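Local coordinates for ileal bile acid-binding protein (Danio rerio, PDB 3ELX) that probably binds and carries bile acids, and perhaps fatty acids, in the cytoplasm, as a member of the fatty-acid binding protein family, at residues 96-99 / 100-103. Residues are numbered along the deposited sequence; the frame is centred on the assembly and turned at random.
Sequences ISFP and KYQQ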
loop_
_atom_site.group_PDB
_atom_site.type_symbol
_atom_site.label_atom_id
_atom_site.label_comp_id
_atom_site.label_asym_id
_atom_site.label_seq_id
_atom_site.Cartn_x
_atom_site.Cartn_y
_atom_site.Cartn_z
ATOM N N ILE A 96 7.373 -4.633 -1.461
ATOM C CA ILE A 96 6.490 -5.788 -1.439
ATOM C C ILE A 96 6.183 -6.115 -2.886
ATOM O O ILE A 96 5.675 -5.269 -3.633
ATOM C CB ILE A 96 5.167 -5.515 -0.698
ATOM C CG1 ILE A 96 5.445 -4.957 0.706
ATOM C CG2 ILE A 96 4.323 -6.794 -0.655
ATOM C CD1 ILE A 96 4.181 -4.616 1.499
ATOM N N SER A 97 6.507 -7.341 -3.268
ATOM C CA SER A 97 6.280 -7.794 -4.625
ATOM C C SER A 97 4.922 -8.492 -4.684
ATOM O O SER A 97 4.806 -9.708 -4.477
ATOM C CB SER A 97 7.431 -8.699 -5.086
ATOM O OG SER A 97 8.669 -8.000 -4.966
ATOM N N PHE A 98 3.879 -7.709 -4.952
ATOM C CA PHE A 98 2.533 -8.270 -5.092
ATOM C C PHE A 98 2.343 -8.981 -6.439
ATOM O O PHE A 98 3.086 -8.746 -7.391
ATOM C CB PHE A 98 1.477 -7.167 -4.987
ATOM C CG PHE A 98 1.228 -6.667 -3.592
ATOM C CD1 PHE A 98 0.351 -7.333 -2.748
ATOM C CD2 PHE A 98 1.829 -5.495 -3.143
ATOM C CE1 PHE A 98 0.099 -6.852 -1.459
ATOM C CE2 PHE A 98 1.580 -5.009 -1.861
ATOM C CZ PHE A 98 0.720 -5.701 -1.017
ATOM N N PRO A 99 1.328 -9.853 -6.537
ATOM C CA PRO A 99 1.041 -10.478 -7.824
ATOM C C PRO A 99 0.934 -9.506 -9.009
ATOM O O PRO A 99 1.520 -9.761 -10.066
ATOM C CB PRO A 99 -0.300 -11.161 -7.567
ATOM C CG PRO A 99 -0.173 -11.604 -6.148
ATOM C CD PRO A 99 0.446 -10.383 -5.478
ATOM N N LYS A 100 0.223 -8.400 -8.815
ATOM C CA LYS A 100 -0.135 -7.500 -9.923
ATOM C C LYS A 100 0.732 -6.244 -10.055
ATOM O O LYS A 100 0.624 -5.518 -11.040
ATOM C CB LYS A 100 -1.614 -7.093 -9.812
ATOM C CG LYS A 100 -2.581 -8.146 -10.364
ATOM C CD LYS A 100 -3.925 -7.542 -10.756
ATOM C CE LYS A 100 -5.003 -7.843 -9.724
ATOM N NZ LYS A 100 -5.621 -9.177 -9.969
ATOM N N TYR A 101 1.578 -5.973 -9.069
ATOM C CA TYR A 101 2.358 -4.731 -9.074
ATOM C C TYR A 101 3.454 -4.790 -8.025
ATOM O O TYR A 101 3.431 -5.655 -7.141
ATOM C CB TYR A 101 1.460 -3.503 -8.824
ATOM C CG TYR A 101 0.662 -3.568 -7.534
ATOM C CD1 TYR A 101 1.136 -2.988 -6.367
ATOM C CD2 TYR A 101 -0.576 -4.212 -7.494
ATOM C CE1 TYR A 101 0.401 -3.055 -5.174
ATOM C CE2 TYR A 101 -1.317 -4.286 -6.317
ATOM C CZ TYR A 101 -0.825 -3.702 -5.165
ATOM O OH TYR A 101 -1.573 -3.778 -4.004
ATOM N N GLN A 102 4.418 -3.880 -8.148
ATOM C CA GLN A 102 5.459 -3.702 -7.140
ATOM C C GLN A 102 5.050 -2.567 -6.229
ATOM O O GLN A 102 4.575 -1.538 -6.710
ATOM C CB GLN A 102 6.788 -3.339 -7.804
ATOM C CG GLN A 102 7.430 -4.506 -8.524
ATOM C CD GLN A 102 7.680 -5.678 -7.595
ATOM O OE1 GLN A 102 7.032 -6.722 -7.709
ATOM N NE2 GLN A 102 8.613 -5.507 -6.663
ATOM N N GLN A 103 5.215 -2.761 -4.923
ATOM C CA GLN A 103 4.868 -1.716 -3.948
ATOM C C GLN A 103 6.112 -1.294 -3.196
ATOM O O GLN A 103 6.800 -2.137 -2.645
ATOM C CB GLN A 103 3.871 -2.265 -2.929
ATOM C CG GLN A 103 3.421 -1.242 -1.917
ATOM C CD GLN A 103 2.591 -0.169 -2.568
ATOM O OE1 GLN A 103 1.879 -0.430 -3.530
ATOM N NE2 GLN A 103 2.704 1.056 -2.071
#
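The beta hairpin joining strand 93-97 to strand 102-108 closes here, and its turn brings the aromatic rings of Phe98 and Tyr101 together. The chain reverses almost completely, 96-99 and 100-103 running nearly antiparallel. Ile96 and Gln103 form the antiparallel hydrogen-bonded pair: Ile96 N donates to Gln103 O at 2.8 Å, and Gln103 N returns a bond to Ile96 O at 2.9 Å. Ser97 and Gln102 follow as the non-hydrogen-bonded pair, tied instead through their side chains on the face opposite Ile96 and Gln103. There Gln102 NE2 gives its N-H to Ser97 OG at 3.0 Å, nearly straight at 161° and with the oxygen in the amide plane; the bend of Gln102 at chi2 (-58°) folds the amide back over the neighbouring strand.

Beyond these two pairs, toward the turn, Phe98 and Tyr101 extend side by side in the same direction. Their planes are 26° apart but slid so far that overlap is slight, the centroids being 4.9 Å from each other. Phe98 CB lies over the centre of the Tyr101 ring, 4.1 Å from its centroid, a CH-pi contact, while Tyr101 OH sits above the centre of the Phe98 ring. Ile96 CG2 covers the opposite face of Phe98, offset toward the rim, and Gln103 CB meets its edge in plane, 3.7 Å from Phe98 CE2. Gln103 turns its amide elsewhere, with OE1 hydrogen-bonded to Ser116 OG on strand 111-119. Tyr101 also packs edge-to-face with Phe21 of helix 18-24 and belongs to two cholate sites seen in ligand-bound structures of this protein, though none is bound here, consistent with a hairpin turn beside the helical cap at the portal end of the fatty-acid binding protein beta barrel.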